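Long-range contact in CCR4-not transcription complex subunit 1 (Chaetomium thermophilum var. thermophilum DSM 1495, PDB 6H3Z), which probably acts as the NOT1 subunit of the CCR4-NOT complex in mRNA deadenylation and transcriptional repression, this chain being one MIF4G-like domain of it: residues 89-97 with 128-139. Residues are numbered along the deposited sequence; the frame is centred on the assembly and turned at random.
Sequences ISQLLFRQP and LFHQQPGHLFLS
An aromatic cluster of Phe94, Phe129 and Phe137 in the all-helical MIF4G-like domain joins the C-terminal end of helix 80-93 to the end of helix 118-129 and the loop that follows it toward helix 140-146. Phe94 meets both other rings and points its edge at the face of Phe129. The evidence is a centroid separation of 4.8 Å with the planes at 57°, and Phe94 CZ lying 3.8 Å above the Phe129 plane, over the ring centre. With CG anti to its own carbonyl carbon (chi1 -56°), the Phe94 ring lies back against the preceding helical turn, with Ser90 O over one face. The opposite face takes Gln132: CG makes a CH-pi contact 3.8 Å from the Phe94 centroid, 28° off the ring normal, and the amide plane, after a bend at chi2, stacks about parallel to the ring. The third ring, Phe137, approaches obliquely, its CZ 4.0 Å from Phe94 CE1, and continues onto Ile143 and Ile157 of the following helices. Phe129 is also met at its edge by Leu93 CD1 and by Ser90 OG; that hydroxyl is hydrogen-bonded to Leu86 O one turn back, and it packs against the ring edge. Leu128 CD2 closes this side against Ser90 CB at 3.7 Å. Farther along, Gln96 leaves the helix with positive phi and reaches over the 136-139 backbone in an extended chain. Its NE2 stands 3.3 Å from Leu136 O at an angle too poor for a hydrogen bond, while OE1 rests 3.7 Å from Ser139 CB.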
ATOM      1  N   ILE A  89       0.739   8.779  -7.268  1.00 79.66           N
ATOM      2  CA  ILE A  89       0.112   7.499  -6.897  1.00 78.72           C
ATOM      3  C   ILE A  89       0.523   7.106  -5.477  1.00 82.73           C
ATOM      4  O   ILE A  89      -0.337   6.777  -4.654  1.00 81.88           O
ATOM      5  CB  ILE A  89       0.379   6.371  -7.955  1.00 81.87           C
ATOM      6  CG1 ILE A  89      -0.298   6.730  -9.299  1.00 85.14           C
ATOM      7  CG2 ILE A  89      -0.112   4.989  -7.456  1.00 79.06           C
ATOM      8  CD1 ILE A  89       0.414   6.275 -10.510  1.00 97.79           C
ATOM      9  N   SER A  90       1.843   7.192  -5.191  1.00 79.41           N
ATOM     10  CA  SER A  90       2.438   6.904  -3.889  1.00 76.98           C
ATOM     11  C   SER A  90       1.806   7.816  -2.834  1.00 79.69           C
ATOM     12  O   SER A  90       1.255   7.313  -1.850  1.00 79.54           O
ATOM     13  CB  SER A  90       3.948   7.107  -3.943  1.00 78.96           C
ATOM     14  OG  SER A  90       4.523   6.237  -4.900  1.00 83.61           O
ATOM     15  N   GLN A  91       1.787   9.138  -3.103  1.00 75.01           N
ATOM     16  CA  GLN A  91       1.190  10.121  -2.219  1.00 75.17           C
ATOM     17  C   GLN A  91      -0.284   9.818  -1.913  1.00 79.79           C
ATOM     18  O   GLN A  91      -0.728  10.014  -0.782  1.00 80.27           O
ATOM     19  CB  GLN A  91       1.404  11.547  -2.754  1.00 78.70           C
ATOM     20  CG  GLN A  91       2.819  12.132  -2.506  1.00108.32           C
ATOM     21  CD  GLN A  91       3.485  11.809  -1.155  1.00141.78           C
ATOM     22  OE1 GLN A  91       2.893  11.964  -0.057  1.00140.14           O
ATOM     23  NE2 GLN A  91       4.761  11.390  -1.207  1.00129.09           N
ATOM     24  N   LEU A  92      -1.019   9.272  -2.901  1.00 76.23           N
ATOM     25  CA  LEU A  92      -2.429   8.901  -2.741  1.00 75.19           C
ATOM     26  C   LEU A  92      -2.563   7.689  -1.824  1.00 79.17           C
ATOM     27  O   LEU A  92      -3.426   7.686  -0.951  1.00 79.08           O
ATOM     28  CB  LEU A  92      -3.112   8.657  -4.108  1.00 74.84           C
ATOM     29  CG  LEU A  92      -4.631   8.553  -4.109  1.00 78.70           C
ATOM     30  CD1 LEU A  92      -5.255   9.639  -3.299  1.00 79.67           C
ATOM     31  CD2 LEU A  92      -5.176   8.580  -5.502  1.00 81.72           C
ATOM     32  N   LEU A  93      -1.688   6.680  -2.008  1.00 76.05           N
ATOM     33  CA  LEU A  93      -1.679   5.450  -1.215  1.00 75.32           C
ATOM     34  C   LEU A  93      -1.420   5.755   0.243  1.00 80.11           C
ATOM     35  O   LEU A  93      -2.088   5.185   1.101  1.00 79.91           O
ATOM     36  CB  LEU A  93      -0.665   4.426  -1.772  1.00 74.36           C
ATOM     37  CG  LEU A  93      -1.059   3.742  -3.099  1.00 79.55           C
ATOM     38  CD1 LEU A  93       0.123   3.069  -3.739  1.00 78.59           C
ATOM     39  CD2 LEU A  93      -2.179   2.736  -2.902  1.00 82.08           C
ATOM     40  N   PHE A  94      -0.527   6.743   0.512  1.00 77.41           N
ATOM     41  CA  PHE A  94      -0.164   7.225   1.851  1.00 76.47           C
ATOM     42  C   PHE A  94      -1.313   7.962   2.512  1.00 83.94           C
ATOM     43  O   PHE A  94      -1.326   8.114   3.734  1.00 84.66           O
ATOM     44  CB  PHE A  94       1.126   8.068   1.837  1.00 77.55           C
ATOM     45  CG  PHE A  94       2.351   7.396   1.245  1.00 77.93           C
ATOM     46  CD1 PHE A  94       2.557   6.020   1.393  1.00 78.92           C
ATOM     47  CD2 PHE A  94       3.323   8.144   0.575  1.00 79.52           C
ATOM     48  CE1 PHE A  94       3.685   5.406   0.853  1.00 77.86           C
ATOM     49  CE2 PHE A  94       4.449   7.523   0.032  1.00 81.03           C
ATOM     50  CZ  PHE A  94       4.612   6.157   0.167  1.00 77.36           C
ATOM     51  N   ARG A  95      -2.331   8.361   1.722  1.00 82.32           N
ATOM     52  CA  ARG A  95      -3.533   8.974   2.277  1.00 84.39           C
ATOM     53  C   ARG A  95      -4.384   7.913   2.986  1.00 89.88           C
ATOM     54  O   ARG A  95      -5.349   8.259   3.678  1.00 92.32           O
ATOM     55  CB  ARG A  95      -4.361   9.680   1.198  1.00 85.29           C
ATOM     56  CG  ARG A  95      -3.822  11.041   0.737  1.00 91.45           C
ATOM     57  CD  ARG A  95      -3.514  12.056   1.859  1.00 88.73           C
ATOM     58  NE  ARG A  95      -4.503  12.085   2.941  1.00 86.42           N
ATOM     59  CZ  ARG A  95      -5.621  12.801   2.927  1.00100.04           C
ATOM     60  NH1 ARG A  95      -5.917  13.569   1.881  1.00 76.32           N
ATOM     61  NH2 ARG A  95      -6.446  12.766   3.960  1.00 92.81           N
ATOM     62  N   GLN A  96      -3.959   6.624   2.849  1.00 83.87           N
ATOM     63  CA  GLN A  96      -4.539   5.403   3.388  1.00 83.26           C
ATOM     64  C   GLN A  96      -5.980   5.194   2.949  1.00 89.27           C
ATOM     65  O   GLN A  96      -6.830   4.935   3.811  1.00 91.25           O
ATOM     66  CB  GLN A  96      -4.405   5.331   4.913  1.00 84.98           C
ATOM     67  CG  GLN A  96      -3.075   4.835   5.400  1.00 94.27           C
ATOM     68  CD  GLN A  96      -2.916   5.181   6.856  1.00117.36           C
ATOM     69  OE1 GLN A  96      -3.364   4.455   7.744  1.00111.60           O
ATOM     70  NE2 GLN A  96      -2.273   6.311   7.133  1.00118.06           N
ATOM     71  N   PRO A  97      -6.318   5.251   1.632  1.00 84.73           N
ATOM     72  CA  PRO A  97      -7.706   4.954   1.260  1.00 86.41           C
ATOM     73  C   PRO A  97      -8.105   3.526   1.711  1.00 92.96           C
ATOM     74  O   PRO A  97      -7.247   2.645   1.927  1.00 90.12           O
ATOM     75  CB  PRO A  97      -7.724   5.163  -0.258  1.00 87.47           C
ATOM     76  CG  PRO A  97      -6.328   5.084  -0.688  1.00 88.40           C
ATOM     77  CD  PRO A  97      -5.483   5.526   0.441  1.00 83.34           C
ATOM     78  N   LEU A 128      11.493   5.301  -1.721  1.00 86.64           N
ATOM     79  CA  LEU A 128      10.522   6.281  -1.238  1.00 85.76           C
ATOM     80  C   LEU A 128       9.570   5.630  -0.226  1.00 88.53           C
ATOM     81  O   LEU A 128       9.283   6.233   0.810  1.00 88.26           O
ATOM     82  CB  LEU A 128       9.736   6.881  -2.417  1.00 86.49           C
ATOM     83  CG  LEU A 128       8.463   7.650  -2.089  1.00 90.74           C
ATOM     84  CD1 LEU A 128       8.777   9.027  -1.589  1.00 92.51           C
ATOM     85  CD2 LEU A 128       7.554   7.725  -3.288  1.00 92.21           C
ATOM     86  N   PHE A 129       9.090   4.402  -0.525  1.00 83.78           N
ATOM     87  CA  PHE A 129       8.196   3.651   0.361  1.00 82.12           C
ATOM     88  C   PHE A 129       8.897   3.303   1.672  1.00 91.99           C
ATOM     89  O   PHE A 129       8.358   3.570   2.755  1.00 91.24           O
ATOM     90  CB  PHE A 129       7.639   2.402  -0.347  1.00 81.81           C
ATOM     91  CG  PHE A 129       6.371   2.683  -1.110  1.00 82.29           C
ATOM     92  CD1 PHE A 129       6.392   3.464  -2.266  1.00 85.74           C
ATOM     93  CD2 PHE A 129       5.148   2.212  -0.652  1.00 82.75           C
ATOM     94  CE1 PHE A 129       5.216   3.760  -2.951  1.00 86.45           C
ATOM     95  CE2 PHE A 129       3.967   2.497  -1.347  1.00 85.80           C
ATOM     96  CZ  PHE A 129       4.011   3.276  -2.488  1.00 84.88           C
ATOM     97  N   HIS A 130      10.149   2.817   1.562  1.00 93.62           N
ATOM     98  CA  HIS A 130      11.000   2.410   2.681  1.00 95.41           C
ATOM     99  C   HIS A 130      11.569   3.581   3.494  1.00 99.88           C
ATOM    100  O   HIS A 130      12.279   3.343   4.473  1.00101.40           O
ATOM    101  CB  HIS A 130      12.122   1.467   2.192  1.00 97.90           C
ATOM    102  CG  HIS A 130      11.636   0.102   1.774  1.00101.48           C
ATOM    103  ND1 HIS A 130      12.386  -1.032   2.027  1.00103.94           N
ATOM    104  CD2 HIS A 130      10.488  -0.267   1.150  1.00103.21           C
ATOM    105  CE1 HIS A 130      11.685  -2.049   1.541  1.00103.25           C
ATOM    106  NE2 HIS A 130      10.538  -1.641   1.002  1.00103.15           N
ATOM    107  N   GLN A 131      11.231   4.827   3.109  1.00 94.96           N
ATOM    108  CA  GLN A 131      11.631   6.091   3.743  1.00 94.89           C
ATOM    109  C   GLN A 131      10.461   6.691   4.528  1.00 96.68           C
ATOM    110  O   GLN A 131      10.635   7.678   5.240  1.00 98.05           O
ATOM    111  CB  GLN A 131      12.032   7.108   2.661  1.00 97.96           C
ATOM    112  CG  GLN A 131      13.522   7.233   2.385  1.00118.52           C
ATOM    113  CD  GLN A 131      13.783   8.069   1.145  1.00147.05           C
ATOM    114  OE1 GLN A 131      14.406   7.606   0.183  1.00150.46           O
ATOM    115  NE2 GLN A 131      13.311   9.319   1.129  1.00133.53           N
ATOM    116  N   GLN A 132       9.258   6.159   4.336  1.00 91.26           N
ATOM    117  CA  GLN A 132       8.054   6.658   5.002  1.00 90.19           C
ATOM    118  C   GLN A 132       7.944   6.176   6.432  1.00 94.94           C
ATOM    119  O   GLN A 132       8.231   5.001   6.691  1.00 96.50           O
ATOM    120  CB  GLN A 132       6.797   6.179   4.270  1.00 89.90           C
ATOM    121  CG  GLN A 132       6.647   6.671   2.855  1.00 90.71           C
ATOM    122  CD  GLN A 132       6.928   8.138   2.695  1.00 94.79           C
ATOM    123  OE1 GLN A 132       7.849   8.496   1.978  1.00 88.29           O
ATOM    124  NE2 GLN A 132       6.167   9.006   3.374  1.00 75.46           N
ATOM    125  N   PRO A 133       7.418   7.003   7.362  1.00 90.26           N
ATOM    126  CA  PRO A 133       7.207   6.517   8.729  1.00 90.30           C
ATOM    127  C   PRO A 133       6.214   5.349   8.758  1.00 94.76           C
ATOM    128  O   PRO A 133       5.146   5.403   8.141  1.00 94.93           O
ATOM    129  CB  PRO A 133       6.689   7.754   9.466  1.00 93.10           C
ATOM    130  CG  PRO A 133       6.144   8.613   8.432  1.00 96.77           C
ATOM    131  CD  PRO A 133       7.012   8.413   7.243  1.00 92.08           C
ATOM    132  N   GLY A 134       6.628   4.281   9.423  1.00 90.85           N
ATOM    133  CA  GLY A 134       5.892   3.033   9.538  1.00 90.14           C
ATOM    134  C   GLY A 134       4.408   3.144   9.782  1.00 95.23           C
ATOM    135  O   GLY A 134       3.641   2.350   9.233  1.00 94.57           O
ATOM    136  N   HIS A 135       3.989   4.125  10.601  1.00 93.94           N
ATOM    137  CA  HIS A 135       2.578   4.326  10.936  1.00 95.73           C
ATOM    138  C   HIS A 135       1.672   4.572   9.726  1.00 95.29           C
ATOM    139  O   HIS A 135       0.463   4.341   9.820  1.00 96.11           O
ATOM    140  CB  HIS A 135       2.399   5.432  11.985  1.00100.05           C
ATOM    141  CG  HIS A 135       2.759   6.796  11.503  1.00105.41           C
ATOM    142  ND1 HIS A 135       4.038   7.305  11.661  1.00108.11           N
ATOM    143  CD2 HIS A 135       1.988   7.728  10.892  1.00108.72           C
ATOM    144  CE1 HIS A 135       3.995   8.534  11.166  1.00108.70           C
ATOM    145  NE2 HIS A 135       2.794   8.821  10.664  1.00109.31           N
ATOM    146  N   LEU A 136       2.248   5.019   8.596  1.00 87.87           N
ATOM    147  CA  LEU A 136       1.495   5.264   7.368  1.00 86.83           C
ATOM    148  C   LEU A 136       0.933   3.986   6.790  1.00 87.90           C
ATOM    149  O   LEU A 136      -0.098   4.008   6.134  1.00 86.64           O
ATOM    150  CB  LEU A 136       2.373   5.938   6.317  1.00 86.66           C
ATOM    151  CG  LEU A 136       2.702   7.400   6.559  1.00 93.30           C
ATOM    152  CD1 LEU A 136       3.797   7.848   5.629  1.00 93.65           C
ATOM    153  CD2 LEU A 136       1.467   8.293   6.395  1.00 97.23           C
ATOM    154  N   PHE A 137       1.614   2.868   7.040  1.00 84.16           N
ATOM    155  CA  PHE A 137       1.245   1.549   6.532  1.00 82.99           C
ATOM    156  C   PHE A 137       0.339   0.813   7.472  1.00 82.95           C
ATOM    157  O   PHE A 137      -0.144  -0.256   7.104  1.00 81.29           O
ATOM    158  CB  PHE A 137       2.498   0.721   6.223  1.00 84.09           C
ATOM    159  CG  PHE A 137       3.417   1.418   5.263  1.00 86.28           C
ATOM    160  CD1 PHE A 137       3.203   1.337   3.895  1.00 90.85           C
ATOM    161  CD2 PHE A 137       4.461   2.205   5.726  1.00 91.03           C
ATOM    162  CE1 PHE A 137       4.035   2.002   3.003  1.00 93.53           C
ATOM    163  CE2 PHE A 137       5.288   2.884   4.838  1.00 96.05           C
ATOM    164  CZ  PHE A 137       5.073   2.773   3.479  1.00 94.70           C
ATOM    165  N   LEU A 138       0.060   1.399   8.654  1.00 78.06           N
ATOM    166  CA  LEU A 138      -0.790   0.781   9.660  1.00 78.49           C
ATOM    167  C   LEU A 138      -2.270   0.847   9.291  1.00 85.15           C
ATOM    168  O   LEU A 138      -3.078   1.424  10.023  1.00 86.93           O
ATOM    169  CB  LEU A 138      -0.510   1.318  11.074  1.00 78.98           C
ATOM    170  CG  LEU A 138       0.889   1.040  11.681  1.00 81.67           C
ATOM    171  CD1 LEU A 138       0.842   1.178  13.156  1.00 82.66           C
ATOM    172  CD2 LEU A 138       1.414  -0.356  11.338  1.00 81.29           C
ATOM    173  N   SER A 139      -2.603   0.197   8.148  1.00 82.04           N
ATOM    174  CA  SER A 139      -3.892   0.010   7.488  1.00 83.97           C
ATOM    175  C   SER A 139      -3.811  -1.366   6.821  1.00 87.65           C
ATOM    176  O   SER A 139      -3.035  -1.552   5.886  1.00 84.79           O
ATOM    177  CB  SER A 139      -4.125   1.104   6.438  1.00 88.90           C
ATOM    178  OG  SER A 139      -5.284   0.906   5.636  1.00 99.82           O
TER